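Extracellular solute-binding protein (Conexibacter woesei, PDB 4P98) probably binds a small solute outside the cell and delivers it to an ABC transporter, as a lipoprotein of the BMP (PnrA-like) family. Local coordinates at residues A[183-188]-A[208-213]. Sequence-based numbering, arbitrary orientation.
Sequences RFYDLQ and TDDGRG
Tyr185 and Leu187 press against Asp210 from the other loop. The aspartate CG stands anti to the backbone N (chi1 -180°), and Asp210 CB already touches both partners, lying 3.7 Å from Tyr185 CD1, at the edge of that ring and in its plane. Asp210 OD1 touches Leu187 CD2 and accepts two hydrogen bonds from Arg212: one from the backbone N, closing an Asx turn, and one, through its syn lone pair, from NE. Asp210 OD2 forms a salt bridge with Arg212 NH2 at 2.7 Å. Asp210 OD2 also sits 3.1 Å from Tyr185 CE1. A carboxylate suits this place because two oxygens can meet the guanidinium side-on while one also holds the start of a helix. An alanine here would probably leave the Arg212 guanidinium without its mate and free to turn, undo the Asx turn, and open a gap at CE1 of Tyr185. Leucine suits 187 because its branched methyls reach both Arg212 CB and Asp210. Asp209 supplies an acceptor, OD2, for Tyr185 N at 2.8 Å, while its OD1 faces the edge of the Phe184 ring. Gly213 lets the backbones close in, its CA meeting Leu187 O in a CA-H...O contact; a side chain would collide with that oxygen. Strand 175-180, helix 187-199 and strand 205-207 form a beta-alpha-beta crossover, and the contact joins two strand-to-helix loops at the same end of the parallel sheet; Glu190, in the first turn of helix 187-199, accepts through OE1 from the N of Gly211, the N-cap residue of helix 212-221.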
ATOM      1  N   ARG A 183       6.056  17.895  -1.308  1.00 19.12           N
ATOM      2  CA  ARG A 183       6.884  17.282  -0.253  1.00 22.78           C
ATOM      3  C   ARG A 183       6.307  15.960   0.200  1.00 19.96           C
ATOM      4  O   ARG A 183       5.104  15.751   0.093  1.00 22.14           O
ATOM      5  CB  ARG A 183       6.930  18.192   0.980  1.00 27.68           C
ATOM      6  CG  ARG A 183       7.526  19.560   0.741  1.00 34.04           C
ATOM      7  CD  ARG A 183       9.036  19.482   0.597  1.00 39.93           C
ATOM      8  NE  ARG A 183       9.642  20.814   0.668  1.00 54.26           N
ATOM      9  CZ  ARG A 183       9.969  21.580  -0.378  1.00 59.96           C
ATOM     10  NH1 ARG A 183       9.769  21.173  -1.631  1.00 66.88           N
ATOM     11  NH2 ARG A 183      10.509  22.775  -0.164  1.00 61.41           N
ATOM     12  N   PHE A 184       7.151  15.070   0.720  1.00 17.39           N
ATOM     13  CA  PHE A 184       6.649  13.902   1.444  1.00 20.24           C
ATOM     14  C   PHE A 184       6.410  14.261   2.914  1.00 19.89           C
ATOM     15  O   PHE A 184       7.236  14.923   3.517  1.00 17.61           O
ATOM     16  CB  PHE A 184       7.643  12.751   1.407  1.00 21.48           C
ATOM     17  CG  PHE A 184       7.790  12.101   0.059  1.00 23.13           C
ATOM     18  CD1 PHE A 184       6.706  11.524  -0.573  1.00 23.32           C
ATOM     19  CD2 PHE A 184       9.035  12.021  -0.548  1.00 25.42           C
ATOM     20  CE1 PHE A 184       6.848  10.896  -1.800  1.00 24.30           C
ATOM     21  CE2 PHE A 184       9.186  11.402  -1.780  1.00 25.92           C
ATOM     22  CZ  PHE A 184       8.092  10.832  -2.403  1.00 23.54           C
ATOM     23  N   TYR A 185       5.276  13.834   3.467  1.00 20.55           N
ATOM     24  CA  TYR A 185       5.038  13.867   4.917  1.00 21.20           C
ATOM     25  C   TYR A 185       5.088  15.290   5.497  1.00 19.87           C
ATOM     26  O   TYR A 185       5.491  15.465   6.634  1.00 23.94           O
ATOM     27  CB  TYR A 185       6.065  12.951   5.622  1.00 24.08           C
ATOM     28  CG  TYR A 185       5.706  12.447   7.014  1.00 30.05           C
ATOM     29  CD1 TYR A 185       4.426  12.000   7.317  1.00 35.13           C
ATOM     30  CD2 TYR A 185       6.673  12.384   8.031  1.00 37.31           C
ATOM     31  CE1 TYR A 185       4.106  11.534   8.588  1.00 38.65           C
ATOM     32  CE2 TYR A 185       6.360  11.915   9.297  1.00 40.39           C
ATOM     33  CZ  TYR A 185       5.071  11.491   9.567  1.00 38.20           C
ATOM     34  OH  TYR A 185       4.727  11.019  10.811  1.00 39.16           O
ATOM     35  N   ASP A 186       4.697  16.299   4.713  1.00 17.99           N
ATOM     36  CA  ASP A 186       4.569  17.667   5.231  1.00 18.31           C
ATOM     37  C   ASP A 186       3.116  17.864   5.611  1.00 15.75           C
ATOM     38  O   ASP A 186       2.310  18.316   4.813  1.00 15.50           O
ATOM     39  CB  ASP A 186       4.997  18.725   4.214  1.00 18.24           C
ATOM     40  CG  ASP A 186       5.107  20.116   4.830  1.00 22.26           C
ATOM     41  OD1 ASP A 186       4.290  20.488   5.707  1.00 19.50           O
ATOM     42  OD2 ASP A 186       6.016  20.848   4.425  1.00 24.54           O
ATOM     43  N   LEU A 187       2.797  17.501   6.840  1.00 15.87           N
ATOM     44  CA  LEU A 187       1.410  17.428   7.271  1.00 16.58           C
ATOM     45  C   LEU A 187       0.766  18.808   7.310  1.00 16.77           C
ATOM     46  O   LEU A 187      -0.421  18.950   7.064  1.00 16.06           O
ATOM     47  CB  LEU A 187       1.320  16.722   8.619  1.00 16.67           C
ATOM     48  CG  LEU A 187       1.887  15.304   8.670  1.00 18.09           C
ATOM     49  CD1 LEU A 187       1.694  14.721  10.054  1.00 19.83           C
ATOM     50  CD2 LEU A 187       1.246  14.377   7.646  1.00 19.02           C
ATOM     51  N   GLN A 188       1.567  19.831   7.586  1.00 17.18           N
ATOM     52  CA  GLN A 188       1.059  21.195   7.679  1.00 17.79           C
ATOM     53  C   GLN A 188       0.638  21.723   6.310  1.00 15.47           C
ATOM     54  O   GLN A 188      -0.454  22.272   6.167  1.00 15.28           O
ATOM     55  CB  GLN A 188       2.106  22.084   8.371  1.00 22.46           C
ATOM     56  CG  GLN A 188       2.304  21.615   9.817  1.00 28.16           C
ATOM     57  CD  GLN A 188       3.522  22.195  10.524  1.00 28.35           C
ATOM     58  OE1 GLN A 188       4.386  22.822   9.913  1.00 34.73           O
ATOM     59  NE2 GLN A 188       3.597  21.964  11.821  1.00 20.19           N
ATOM     60  N   THR A 208      -3.214  10.751  -0.800  1.00 14.30           N
ATOM     61  CA  THR A 208      -2.258   9.810  -1.401  1.00 14.79           C
ATOM     62  C   THR A 208      -0.903   9.805  -0.713  1.00 16.16           C
ATOM     63  O   THR A 208      -0.080   8.921  -0.969  1.00 14.29           O
ATOM     64  CB  THR A 208      -2.051  10.079  -2.887  1.00 15.71           C
ATOM     65  OG1 THR A 208      -1.515  11.386  -3.074  1.00 16.26           O
ATOM     66  CG2 THR A 208      -3.368   9.947  -3.619  1.00 16.60           C
ATOM     67  N   ASP A 209      -0.648  10.793   0.136  1.00 14.79           N
ATOM     68  CA  ASP A 209       0.535  10.762   0.965  1.00 17.03           C
ATOM     69  C   ASP A 209       0.096  10.328   2.381  1.00 17.98           C
ATOM     70  O   ASP A 209      -0.753   9.453   2.506  1.00 18.26           O
ATOM     71  CB  ASP A 209       1.258  12.117   0.930  1.00 17.97           C
ATOM     72  CG  ASP A 209       2.690  12.022   1.446  1.00 21.93           C
ATOM     73  OD1 ASP A 209       3.513  11.347   0.808  1.00 25.63           O
ATOM     74  OD2 ASP A 209       2.988  12.594   2.507  1.00 23.15           O
ATOM     75  N   ASP A 210       0.632  10.924   3.442  1.00 15.66           N
ATOM     76  CA  ASP A 210       0.347  10.443   4.784  1.00 16.98           C
ATOM     77  C   ASP A 210      -1.143  10.553   5.129  1.00 16.03           C
ATOM     78  O   ASP A 210      -1.756   9.585   5.583  1.00 16.59           O
ATOM     79  CB  ASP A 210       1.190  11.188   5.819  1.00 18.87           C
ATOM     80  CG  ASP A 210       0.927  10.703   7.228  1.00 19.61           C
ATOM     81  OD1 ASP A 210      -0.023  11.195   7.847  1.00 17.72           O
ATOM     82  OD2 ASP A 210       1.642   9.804   7.714  1.00 25.10           O
ATOM     83  N   GLY A 211      -1.706  11.731   4.906  1.00 13.12           N
ATOM     84  CA  GLY A 211      -3.116  11.973   5.162  1.00 14.65           C
ATOM     85  C   GLY A 211      -3.488  12.587   6.515  1.00 14.83           C
ATOM     86  O   GLY A 211      -4.591  13.079   6.650  1.00 14.45           O
ATOM     87  N   ARG A 212      -2.612  12.550   7.517  1.00 15.14           N
ATOM     88  CA  ARG A 212      -2.990  13.067   8.854  1.00 16.42           C
ATOM     89  C   ARG A 212      -3.392  14.549   8.862  1.00 17.12           C
ATOM     90  O   ARG A 212      -4.267  14.954   9.633  1.00 18.85           O
ATOM     91  CB  ARG A 212      -1.903  12.811   9.879  1.00 17.57           C
ATOM     92  CG  ARG A 212      -2.051  11.453  10.536  1.00 19.03           C
ATOM     93  CD  ARG A 212      -0.863  11.127  11.406  1.00 21.19           C
ATOM     94  NE  ARG A 212       0.187  10.511  10.624  1.00 19.19           N
ATOM     95  CZ  ARG A 212       1.191   9.794  11.117  1.00 20.91           C
ATOM     96  NH1 ARG A 212       1.325   9.613  12.421  1.00 22.72           N
ATOM     97  NH2 ARG A 212       2.073   9.242  10.287  1.00 24.65           N
ATOM     98  N   GLY A 213      -2.768  15.342   8.001  1.00 16.22           N
ATOM     99  CA  GLY A 213      -3.078  16.767   7.891  1.00 15.27           C
ATOM    100  C   GLY A 213      -4.399  16.969   7.186  1.00 15.52           C
ATOM    101  O   GLY A 213      -5.250  17.729   7.633  1.00 14.56           O
TER